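Local coordinates for protein Myo-inositol phosphohydrolase (Mitsuokella multacida, PDB 4WU3) that probably hydrolyses phosphate groups from myo-inositol hexakisphosphate (phytate) and binds inositol-(1,3,4,5)-tetrakisphosphate, at residues Asp150-Leu155 / Arg208-Asp213; Glu124-Leu129 / Arg193-Met198; Phe116-Leu121 / His239-Ala244; Phe215-Pro220 / Thr249-Val254. The protein carries 2 engineered substitutions. One frame throughout, in Å; residues are numbered along the deposited sequence.

Contact 1 (Asp150-Leu155 / Arg208-Asp213); sequences DIIIPL and RLTLQD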
# COMPACT_ATOMS: atom_id res chain seq x y z
N ASP A 150 1.38 -9.52 21.05
CA ASP A 150 2.04 -9.91 22.30
C ASP A 150 3.14 -8.94 22.73
O ASP A 150 3.67 -9.04 23.83
CB ASP A 150 2.57 -11.36 22.27
CG ASP A 150 3.24 -11.71 20.98
OD1 ASP A 150 4.01 -10.88 20.48
OD2 ASP A 150 3.01 -12.84 20.47
N ILE A 151 3.50 -8.02 21.86
CA ILE A 151 4.32 -6.89 22.28
C ILE A 151 3.41 -5.73 22.70
O ILE A 151 3.64 -5.08 23.73
CB ILE A 151 5.26 -6.46 21.15
CG1 ILE A 151 6.39 -7.47 20.99
CG2 ILE A 151 5.85 -5.09 21.45
CD1 ILE A 151 7.31 -7.54 22.19
N ILE A 152 2.35 -5.49 21.92
CA ILE A 152 1.49 -4.31 22.12
C ILE A 152 0.75 -4.31 23.46
O ILE A 152 0.73 -3.30 24.16
CB ILE A 152 0.47 -4.16 20.97
CG1 ILE A 152 1.20 -3.73 19.70
CG2 ILE A 152 -0.61 -3.14 21.34
CD1 ILE A 152 0.35 -3.85 18.45
N ILE A 153 0.15 -5.44 23.83
CA ILE A 153 -0.65 -5.50 25.05
C ILE A 153 0.17 -5.18 26.31
O ILE A 153 -0.21 -4.30 27.10
CB ILE A 153 -1.36 -6.87 25.21
CG1 ILE A 153 -2.33 -7.11 24.04
CG2 ILE A 153 -2.10 -6.96 26.54
CD1 ILE A 153 -3.33 -5.99 23.83
N PRO A 154 1.29 -5.90 26.53
CA PRO A 154 2.12 -5.57 27.70
C PRO A 154 2.80 -4.19 27.62
O PRO A 154 3.03 -3.57 28.64
CB PRO A 154 3.16 -6.69 27.74
CG PRO A 154 3.12 -7.33 26.39
CD PRO A 154 1.73 -7.14 25.86
N LEU A 155 3.12 -3.73 26.42
CA LEU A 155 3.69 -2.41 26.25
C LEU A 155 2.71 -1.32 26.69
O LEU A 155 3.07 -0.39 27.44
CB LEU A 155 4.12 -2.19 24.79
CG LEU A 155 4.71 -0.80 24.51
CD1 LEU A 155 5.88 -0.50 25.44
CD2 LEU A 155 5.13 -0.67 23.06
N ARG A 208 -10.23 -7.57 22.19
CA ARG A 208 -9.25 -6.71 21.55
C ARG A 208 -8.67 -7.35 20.30
O ARG A 208 -8.31 -8.52 20.30
CB ARG A 208 -8.11 -6.41 22.52
CG ARG A 208 -6.99 -5.54 21.95
CD ARG A 208 -7.38 -4.08 21.86
NE ARG A 208 -6.24 -3.19 21.63
CZ ARG A 208 -5.47 -2.68 22.60
NH1 ARG A 208 -5.71 -2.98 23.86
NH2 ARG A 208 -4.47 -1.87 22.30
N LEU A 209 -8.60 -6.56 19.24
CA LEU A 209 -7.76 -6.84 18.09
C LEU A 209 -6.86 -5.66 17.92
O LEU A 209 -7.34 -4.54 17.87
CB LEU A 209 -8.60 -6.95 16.82
CG LEU A 209 -9.50 -8.16 16.77
CD1 LEU A 209 -10.25 -8.15 15.45
CD2 LEU A 209 -8.67 -9.42 16.92
N THR A 210 -5.56 -5.89 17.80
CA THR A 210 -4.61 -4.80 17.70
C THR A 210 -4.35 -4.37 16.25
O THR A 210 -3.29 -4.62 15.70
CB THR A 210 -3.29 -5.19 18.39
OG1 THR A 210 -2.87 -6.48 17.94
CG2 THR A 210 -3.51 -5.24 19.90
N LEU A 211 -5.33 -3.69 15.65
CA LEU A 211 -5.26 -3.33 14.22
C LEU A 211 -4.64 -1.97 13.99
O LEU A 211 -4.99 -1.00 14.66
CB LEU A 211 -6.66 -3.31 13.60
CG LEU A 211 -7.48 -4.57 13.76
CD1 LEU A 211 -8.76 -4.48 12.96
CD2 LEU A 211 -6.66 -5.78 13.34
N GLN A 212 -3.72 -1.91 13.03
CA GLN A 212 -3.08 -0.67 12.66
C GLN A 212 -4.09 0.24 11.99
O GLN A 212 -4.86 -0.20 11.13
CB GLN A 212 -1.91 -0.92 11.69
CG GLN A 212 -0.84 -1.86 12.19
CD GLN A 212 0.02 -1.25 13.27
OE1 GLN A 212 0.58 -0.17 13.09
NE2 GLN A 212 0.14 -1.94 14.41
N ASP A 213 -4.07 1.52 12.37
CA ASP A 213 -4.91 2.51 11.74
C ASP A 213 -4.58 2.54 10.25
O ASP A 213 -3.43 2.37 9.85
CB ASP A 213 -4.66 3.87 12.38
CG ASP A 213 -5.76 4.87 12.12
OD1 ASP A 213 -6.65 4.62 11.27
OD2 ASP A 213 -5.74 5.92 12.77
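Ile152 and Thr210 point at one another tip to tip where helix 149-161 packs against strand 205-211, the outermost strand of the five-stranded mixed sheet, the CG2 methyl of Ile152 lying 3.9 Å from CG2 of Thr210. The second branch of the same isoleucine reaches further along the strand, where CD1 of Ile152 comes to 3.9 Å from CB of Thr210. Ile153, one residue on, leans in from the flank of the helix. Its CG1 lies anti to the carbonyl carbon (chi1 -62°), and a further bend about CB-CG1 brings CD1 forward over one face of the Arg208 guanidinium, nearer its rim than its centre, at 3.8 Å from NH1. This methyl also touches the threonine, with Ile153 CD1 4.0 Å from Thr210 CG2. Arg208 and Ile153 slide past each other in opposite directions, whereas Ile152 meets the arginine at about a right angle. The helix and strand segments themselves run at 110° to one another, their axes 9.6 Å apart at closest approach.

Arg208 spends its polar atoms elsewhere: NE donates to Arg122 O, and NH1 forms a salt bridge with Glu156 of helix 149-161. No hydrogen bond crosses between 150-155 and 208-213. The join is therefore one of methyl groups against a threonine and the flat side of a guanidinium, with the orientation of that cation set by partners beyond the two segments.

Contact 2 (Glu124-Leu129 / Arg193-Met198); sequences ESHGYL and RTEEEM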
# COMPACT_ATOMS: atom_id res chain seq x y z
N GLU A 124 -3.04 0.95 18.24
CA GLU A 124 -2.38 2.02 18.98
C GLU A 124 -2.60 1.88 20.51
O GLU A 124 -3.66 1.46 20.96
CB GLU A 124 -2.84 3.41 18.47
CG GLU A 124 -4.34 3.75 18.61
CD GLU A 124 -5.19 3.28 17.43
OE1 GLU A 124 -4.72 2.43 16.61
OE2 GLU A 124 -6.35 3.75 17.31
N SER A 125 -1.59 2.22 21.31
CA SER A 125 -1.72 2.15 22.76
C SER A 125 -2.65 3.23 23.30
O SER A 125 -2.51 4.41 22.99
CB SER A 125 -0.36 2.26 23.44
OG SER A 125 0.49 1.21 23.06
N HIS A 126 -3.59 2.82 24.14
CA HIS A 126 -4.58 3.74 24.68
C HIS A 126 -5.05 3.28 26.04
O HIS A 126 -4.79 2.16 26.47
CB HIS A 126 -5.79 3.84 23.73
CG HIS A 126 -6.48 2.53 23.49
ND1 HIS A 126 -6.00 1.59 22.61
CD2 HIS A 126 -7.61 2.01 24.03
CE1 HIS A 126 -6.81 0.55 22.60
NE2 HIS A 126 -7.80 0.78 23.45
N GLY A 127 -5.76 4.17 26.71
CA GLY A 127 -6.31 3.87 28.01
C GLY A 127 -7.13 5.02 28.56
O GLY A 127 -7.58 5.89 27.80
N TYR A 128 -7.32 5.02 29.88
CA TYR A 128 -8.18 5.99 30.54
C TYR A 128 -7.49 6.61 31.76
O TYR A 128 -6.82 5.92 32.53
CB TYR A 128 -9.51 5.33 30.92
CG TYR A 128 -10.35 4.98 29.70
CD1 TYR A 128 -10.18 3.78 29.04
CD2 TYR A 128 -11.30 5.87 29.21
CE1 TYR A 128 -10.93 3.47 27.92
CE2 TYR A 128 -12.05 5.58 28.09
CZ TYR A 128 -11.85 4.37 27.44
OH TYR A 128 -12.59 4.06 26.31
N LEU A 129 -7.64 7.94 31.87
CA LEU A 129 -7.30 8.68 33.08
C LEU A 129 -8.59 9.22 33.67
O LEU A 129 -9.19 10.14 33.11
CB LEU A 129 -6.37 9.84 32.77
CG LEU A 129 -5.05 9.48 32.10
CD1 LEU A 129 -4.23 10.74 31.86
CD2 LEU A 129 -4.28 8.49 32.95
N ARG A 193 -6.44 3.26 33.83
CA ARG A 193 -7.01 1.98 33.44
C ARG A 193 -6.79 1.70 31.96
O ARG A 193 -6.76 2.62 31.15
CB ARG A 193 -8.52 1.94 33.74
CG ARG A 193 -8.87 1.95 35.23
CD ARG A 193 -10.36 2.05 35.50
NE ARG A 193 -10.91 3.34 35.09
CZ ARG A 193 -12.20 3.65 35.17
NH1 ARG A 193 -13.07 2.77 35.65
NH2 ARG A 193 -12.63 4.84 34.77
N THR A 194 -6.61 0.42 31.63
CA THR A 194 -6.76 -0.04 30.25
C THR A 194 -8.23 0.01 29.92
O THR A 194 -9.07 0.11 30.81
CB THR A 194 -6.32 -1.50 30.10
OG1 THR A 194 -7.12 -2.34 30.94
CG2 THR A 194 -4.86 -1.67 30.45
N GLU A 195 -8.57 -0.09 28.64
CA GLU A 195 -9.98 -0.07 28.24
C GLU A 195 -10.70 -1.27 28.83
O GLU A 195 -11.87 -1.18 29.23
CB GLU A 195 -10.13 -0.06 26.71
CG GLU A 195 -11.57 0.09 26.24
CD GLU A 195 -11.67 0.40 24.76
OE1 GLU A 195 -10.94 1.28 24.27
OE2 GLU A 195 -12.50 -0.24 24.09
N GLU A 196 -10.00 -2.39 28.88
CA GLU A 196 -10.58 -3.62 29.39
C GLU A 196 -11.02 -3.44 30.83
O GLU A 196 -12.13 -3.82 31.20
CB GLU A 196 -9.56 -4.76 29.31
CG GLU A 196 -10.03 -6.04 29.96
CD GLU A 196 -8.96 -7.11 29.97
OE1 GLU A 196 -7.77 -6.77 30.15
OE2 GLU A 196 -9.31 -8.28 29.79
N GLU A 197 -10.14 -2.86 31.64
CA GLU A 197 -10.46 -2.63 33.04
C GLU A 197 -11.69 -1.74 33.16
O GLU A 197 -12.59 -2.04 33.94
CB GLU A 197 -9.27 -2.03 33.79
CG GLU A 197 -8.16 -3.04 34.05
CD GLU A 197 -6.88 -2.40 34.57
OE1 GLU A 197 -6.61 -1.21 34.26
OE2 GLU A 197 -6.14 -3.11 35.29
N MET A 198 -11.73 -0.67 32.38
CA MET A 198 -12.82 0.29 32.49
C MET A 198 -14.12 -0.37 32.05
O MET A 198 -15.15 -0.21 32.70
CB MET A 198 -12.52 1.53 31.64
CG MET A 198 -13.40 2.73 31.94
SD MET A 198 -14.86 2.72 30.90
CE MET A 198 -14.15 3.08 29.29
O HOH W 1 -6.38 0.06 26.71
O HOH W 2 -9.27 5.35 34.49
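Met198 lays its terminal methyl over one face of the Tyr128 ring, CE standing 3.2 Å from CZ in a tight CH-pi contact. The methionine leaves the helix with CG anti to its backbone N (chi1 -165°) and then bends at the next two torsions, which turns the methyl in against the ring face. Its sulfur stays above the same ring at a distance, SD lying 4.8 Å from the Tyr128 centroid in a Met-aromatic arrangement. Glu195 comes to the ring differently, at the edge and in its plane, with CB 3.8 Å from Tyr128 CE1. The phenol oxygen is held by Phe97 O.

Beneath these side chains, Tyr128 and Arg193 form an antiparallel hydrogen-bonded pair at the border of a four-stranded sheet: Tyr128 N donates to Arg193 O at 2.8 Å, and Arg193 N returns a bond to Tyr128 O at 3.0 Å. Gly127 passes so near that a beta carbon on it would collide with Arg193 O. Strand 192-193 then turns directly into helix 195-201, whose start is closed by a capping box: Glu197 N donates to Thr194 OG1, and Thr194 N to Glu197 OE1. A water accepts from Glu195 N and donates to His126 O, linking the first helical turn to the strand. His126 itself is fixed at both ring nitrogens, ND1 donating to Glu124 O in the ring plane (2.9 Å) and NE2 bonded to Asp120.

Contact 3 (Phe116-Leu121 / His239-Ala244); sequences FYDVDL and HYHSYA. Engineered in segment 239-244: Ser242 (natural residue Cys). With PO4 (phosphate ion), chain G.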
# COMPACT_ATOMS: atom_id res chain seq x y z
N PHE A 116 -23.15 -7.27 26.59
CA PHE A 116 -22.53 -6.26 25.74
C PHE A 116 -21.05 -6.58 25.58
O PHE A 116 -20.34 -6.80 26.57
CB PHE A 116 -22.75 -4.88 26.37
CG PHE A 116 -22.20 -3.74 25.56
CD1 PHE A 116 -22.96 -3.13 24.59
CD2 PHE A 116 -20.93 -3.26 25.79
CE1 PHE A 116 -22.46 -2.08 23.84
CE2 PHE A 116 -20.43 -2.22 25.05
CZ PHE A 116 -21.19 -1.62 24.07
N TYR A 117 -20.58 -6.61 24.33
CA TYR A 117 -19.17 -6.87 24.03
C TYR A 117 -18.54 -5.67 23.34
O TYR A 117 -18.95 -5.29 22.25
CB TYR A 117 -19.01 -8.12 23.16
CG TYR A 117 -19.40 -9.39 23.89
CD1 TYR A 117 -20.73 -9.71 24.07
CD2 TYR A 117 -18.43 -10.25 24.41
CE1 TYR A 117 -21.09 -10.86 24.76
CE2 TYR A 117 -18.80 -11.40 25.11
CZ TYR A 117 -20.13 -11.70 25.27
OH TYR A 117 -20.53 -12.84 25.94
N ASP A 118 -17.56 -5.06 24.00
CA ASP A 118 -16.77 -4.01 23.42
C ASP A 118 -15.71 -4.66 22.57
O ASP A 118 -14.84 -5.36 23.09
CB ASP A 118 -16.13 -3.18 24.54
CG ASP A 118 -15.14 -2.15 24.02
OD1 ASP A 118 -15.30 -1.68 22.87
OD2 ASP A 118 -14.21 -1.80 24.78
N VAL A 119 -15.80 -4.45 21.26
CA VAL A 119 -14.78 -4.92 20.35
C VAL A 119 -13.89 -3.76 19.99
O VAL A 119 -14.25 -2.91 19.16
CB VAL A 119 -15.38 -5.54 19.07
CG1 VAL A 119 -14.29 -6.06 18.15
CG2 VAL A 119 -16.34 -6.68 19.44
N ASP A 120 -12.72 -3.75 20.62
CA ASP A 120 -11.74 -2.69 20.54
C ASP A 120 -10.73 -2.99 19.45
O ASP A 120 -9.86 -3.83 19.62
CB ASP A 120 -11.03 -2.59 21.89
CG ASP A 120 -9.97 -1.52 21.93
OD1 ASP A 120 -9.79 -0.83 20.91
OD2 ASP A 120 -9.30 -1.38 22.99
N LEU A 121 -10.83 -2.28 18.33
CA LEU A 121 -10.03 -2.61 17.15
C LEU A 121 -8.69 -1.86 17.11
O LEU A 121 -7.99 -1.88 16.10
CB LEU A 121 -10.83 -2.32 15.87
CG LEU A 121 -12.18 -3.01 15.77
CD1 LEU A 121 -13.03 -2.43 14.64
CD2 LEU A 121 -12.00 -4.52 15.62
N HIS A 239 -20.42 -4.15 19.98
CA HIS A 239 -20.15 -2.76 19.67
C HIS A 239 -18.72 -2.64 19.19
O HIS A 239 -17.78 -2.87 19.96
CB HIS A 239 -20.34 -1.87 20.91
CG HIS A 239 -20.13 -0.43 20.63
ND1 HIS A 239 -21.12 0.37 20.09
CD2 HIS A 239 -19.03 0.36 20.74
CE1 HIS A 239 -20.65 1.59 19.91
NE2 HIS A 239 -19.38 1.61 20.29
N TYR A 240 -18.55 -2.32 17.90
CA TYR A 240 -17.23 -2.18 17.30
C TYR A 240 -16.76 -0.74 17.39
O TYR A 240 -17.54 0.21 17.18
CB TYR A 240 -17.27 -2.57 15.82
CG TYR A 240 -17.68 -3.99 15.55
CD1 TYR A 240 -16.80 -5.03 15.73
CD2 TYR A 240 -18.96 -4.28 15.08
CE1 TYR A 240 -17.18 -6.34 15.48
CE2 TYR A 240 -19.35 -5.57 14.82
CZ TYR A 240 -18.46 -6.60 15.02
OH TYR A 240 -18.86 -7.91 14.78
N HIS A 241 -15.49 -0.55 17.70
CA HIS A 241 -14.93 0.78 17.64
C HIS A 241 -13.42 0.79 17.34
O HIS A 241 -12.69 -0.17 17.62
CB HIS A 241 -15.22 1.53 18.94
CG HIS A 241 -14.19 1.31 20.00
ND1 HIS A 241 -13.02 2.03 20.04
CD2 HIS A 241 -14.15 0.46 21.04
CE1 HIS A 241 -12.30 1.63 21.07
NE2 HIS A 241 -12.96 0.67 21.69
N SER A 242 -12.99 1.89 16.75
CA SER A 242 -11.59 2.13 16.46
C SER A 242 -11.24 3.49 17.06
O SER A 242 -11.69 3.79 18.18
CB SER A 242 -11.37 2.08 14.95
OG SER A 242 -12.47 2.66 14.26
N TYR A 243 -10.47 4.32 16.37
CA TYR A 243 -10.30 5.69 16.85
C TYR A 243 -11.46 6.59 16.38
O TYR A 243 -12.14 7.20 17.21
CB TYR A 243 -8.96 6.33 16.46
CG TYR A 243 -8.93 7.77 16.92
CD1 TYR A 243 -8.89 8.08 18.27
CD2 TYR A 243 -9.05 8.81 16.02
CE1 TYR A 243 -8.92 9.39 18.71
CE2 TYR A 243 -9.08 10.14 16.45
CZ TYR A 243 -9.01 10.41 17.79
OH TYR A 243 -9.04 11.72 18.24
N ALA A 244 -11.69 6.64 15.08
CA ALA A 244 -12.64 7.60 14.52
C ALA A 244 -14.00 6.97 14.22
O ALA A 244 -14.96 7.66 13.94
CB ALA A 244 -12.06 8.22 13.27
P PO4 G . -10.56 4.56 12.14
O1 PO4 G . -10.47 5.67 11.11
O2 PO4 G . -12.04 4.35 12.40
O3 PO4 G . -9.84 4.93 13.40
O4 PO4 G . -9.97 3.26 11.63
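Val119 and Tyr240 lie side by side and point the same way from adjoining parallel strands, Val119 CG1 touching Tyr240 CD1 at 3.6 Å. This is the close-knit middle of the contact. Four backbone bonds run through it, from His239 N to Tyr117 O (2.9 Å) up to Leu121 N to His241 O (2.9 Å). Phe116 runs alongside His239, its CZ 3.3 Å from His239 CB, though the rings barely overlap. On the face opposite Val119, CG of His241 sits between the backbone N and the carbonyl carbon (chi1 88°), which brings the ring over toward two aspartates. Asp118 OD1 lies at its edge, 3.0 Å from CD2, with carboxylate and imidazole only 14° from coplanar, while Asp120 OD1 approaches CE1 obliquely. The ring's rotation is set by ND1, which donates in plane to a lone pair of Ser242 O at 2.9 Å, and by NE2, bonded to Glu195. Replacing His241 by alanine is likely to leave Ser242 O and the Glu195 carboxylate without their imidazole partner.

Packing is looser at Tyr117, whose partly exposed side chain leads away. Past Leu121 the strands part, and 242-244 turns to a bound phosphate ion: the engineered Ser242 (naturally cysteine) donates through OG to O2, and Ala244 N to O3 at 3.0 Å. Met246 N and Arg248 NE also bind the ion. With that natural cysteine and Arg248, the loop is the CX5R P-loop of the protein tyrosine phosphatase fold.

Contact 4 (Phe215-Pro220 / Thr249-Val254); sequences FRPDDP and TTIFMV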
# COMPACT_ATOMS: atom_id res chain seq x y z
N PHE A 215 -5.47 0.47 7.71
CA PHE A 215 -5.34 -0.76 6.95
C PHE A 215 -6.39 -1.78 7.34
O PHE A 215 -7.00 -1.67 8.40
CB PHE A 215 -3.98 -1.40 7.20
CG PHE A 215 -2.81 -0.59 6.73
CD1 PHE A 215 -2.71 -0.20 5.40
CD2 PHE A 215 -1.80 -0.24 7.60
CE1 PHE A 215 -1.63 0.53 4.97
CE2 PHE A 215 -0.72 0.49 7.18
CZ PHE A 215 -0.63 0.88 5.86
N ARG A 216 -6.58 -2.76 6.48
CA ARG A 216 -7.44 -3.91 6.76
C ARG A 216 -6.80 -4.75 7.85
O ARG A 216 -5.60 -4.70 8.04
CB ARG A 216 -7.59 -4.77 5.51
CG ARG A 216 -6.26 -5.09 4.83
CD ARG A 216 -6.34 -6.34 3.99
NE ARG A 216 -6.58 -7.51 4.83
CZ ARG A 216 -6.64 -8.76 4.39
NH1 ARG A 216 -6.48 -9.02 3.10
NH2 ARG A 216 -6.84 -9.75 5.24
N PRO A 217 -7.61 -5.55 8.54
CA PRO A 217 -7.03 -6.59 9.41
C PRO A 217 -6.26 -7.63 8.58
O PRO A 217 -6.69 -7.98 7.48
CB PRO A 217 -8.26 -7.23 10.03
CG PRO A 217 -9.32 -7.07 9.00
CD PRO A 217 -9.06 -5.73 8.37
N ASP A 218 -5.12 -8.11 9.09
CA ASP A 218 -4.43 -9.23 8.47
C ASP A 218 -5.19 -10.51 8.76
O ASP A 218 -5.95 -10.59 9.72
CB ASP A 218 -2.99 -9.35 9.00
CG ASP A 218 -2.10 -8.24 8.50
OD1 ASP A 218 -2.36 -7.71 7.40
OD2 ASP A 218 -1.13 -7.88 9.22
N ASP A 219 -4.98 -11.52 7.92
CA ASP A 219 -5.69 -12.79 8.00
C ASP A 219 -5.75 -13.42 9.42
O ASP A 219 -6.81 -13.87 9.84
CB ASP A 219 -5.10 -13.80 7.01
CG ASP A 219 -5.35 -13.42 5.55
OD1 ASP A 219 -6.03 -12.40 5.29
OD2 ASP A 219 -4.87 -14.15 4.65
N PRO A 220 -4.61 -13.47 10.14
CA PRO A 220 -4.67 -14.12 11.46
C PRO A 220 -5.60 -13.41 12.44
O PRO A 220 -6.18 -14.06 13.32
CB PRO A 220 -3.21 -14.05 11.95
CG PRO A 220 -2.39 -13.91 10.72
CD PRO A 220 -3.23 -13.16 9.72
N THR A 249 -13.58 0.51 11.83
CA THR A 249 -14.92 0.25 12.37
C THR A 249 -15.88 -0.18 11.26
O THR A 249 -16.65 -1.13 11.42
CB THR A 249 -15.48 1.47 13.14
OG1 THR A 249 -14.77 1.63 14.37
CG2 THR A 249 -16.94 1.30 13.46
N THR A 250 -15.82 0.48 10.12
CA THR A 250 -16.73 0.16 9.02
C THR A 250 -16.40 -1.17 8.37
O THR A 250 -17.30 -1.90 7.96
CB THR A 250 -16.75 1.28 7.97
OG1 THR A 250 -17.22 2.48 8.60
CG2 THR A 250 -17.68 0.93 6.81
N ILE A 251 -15.12 -1.50 8.27
CA ILE A 251 -14.73 -2.81 7.82
C ILE A 251 -15.43 -3.86 8.65
O ILE A 251 -15.95 -4.83 8.11
CB ILE A 251 -13.21 -3.05 7.93
CG1 ILE A 251 -12.46 -2.28 6.85
CG2 ILE A 251 -12.91 -4.53 7.82
CD1 ILE A 251 -10.97 -2.20 7.10
N PHE A 252 -15.42 -3.70 9.97
CA PHE A 252 -15.98 -4.73 10.83
C PHE A 252 -17.50 -4.73 10.93
O PHE A 252 -18.10 -5.77 11.20
CB PHE A 252 -15.34 -4.74 12.21
CG PHE A 252 -14.06 -5.49 12.24
CD1 PHE A 252 -12.94 -4.96 11.66
CD2 PHE A 252 -14.00 -6.75 12.81
CE1 PHE A 252 -11.75 -5.66 11.65
CE2 PHE A 252 -12.82 -7.46 12.80
CZ PHE A 252 -11.70 -6.92 12.22
N MET A 253 -18.11 -3.57 10.71
CA MET A 253 -19.57 -3.48 10.60
C MET A 253 -20.04 -4.20 9.34
O MET A 253 -21.08 -4.88 9.35
CB MET A 253 -20.02 -2.02 10.57
CG MET A 253 -20.09 -1.39 11.95
SD MET A 253 -21.36 -2.13 12.99
CE MET A 253 -22.81 -1.26 12.40
N VAL A 254 -19.26 -4.04 8.27
CA VAL A 254 -19.49 -4.76 7.01
C VAL A 254 -19.27 -6.26 7.17
O VAL A 254 -20.08 -7.05 6.69
CB VAL A 254 -18.58 -4.22 5.89
CG1 VAL A 254 -18.53 -5.18 4.71
CG2 VAL A 254 -19.08 -2.86 5.43
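Pro217 provides most of the apolar contact, its ring set against two neighbouring side chains of helix 247-261, the helix that follows the phosphate-binding loop in the protein tyrosine phosphatase fold. CG of Pro217 lies 3.9 Å from CE1 of Phe252, the two side chains sliding past each other in opposite directions, and Pro217 CD meets Ile251 CG2 at 4.1 Å. Ile251 sends its longer branch to the backbone: CG1 lies anti to the carbonyl carbon (chi1 -74°), and CD1 reaches to 3.9 Å from Arg216 CA. Phe252 also meets Phe225 of helix 219-230 edge-to-face. With Phe252 cut back to alanine, a gap is likely to open beside Pro217 CB and CG, and Phe225 would lose its aromatic mate.

The polar bonds stay within 215-220. Arg216 grips Pro217 O side-on, NH2 (2.9 Å) in the carbonyl plane and NE (2.7 Å) from above it, the oxygen 6° out of the guanidinium plane. NH2 also makes a salt bridge to Asp219 OD1 at 2.8 Å.

A cation-pi contact brings in the other chain, Lys295 of the second subunit lying against Phe215. Between 215-220 and 249-254 the chemistry is thus wholly apolar, while charge and hydrogen bonding shape the loop that leads into helix 219-230 and presents its proline.

Overall arrangement
All four contacts belong to one phosphatase-like unit in the N-terminal half of the chain. Strands 237-241, 116-122 and 205-211 are neighbours in a five-stranded mixed sheet: contact 3 joins the first two, and contact 1 sets helix 149-161 against the third, at the sheet's border. Contact 2, centred 12 Å from contact 1, adds the small antiparallel sheet, its His126 packing on Arg208. Contact 4 lies on the opposite face, where Phe252 packs on Leu209, Leu211 and Tyr240. Along the chain, contacts 1 and 2 cross, both between the two segments of contact 3; contact 4 follows them but crosses contact 3. Thr249 is probably hydrogen-bonded to the engineered Ser242, so contacts 3 and 4 together frame the P-loop.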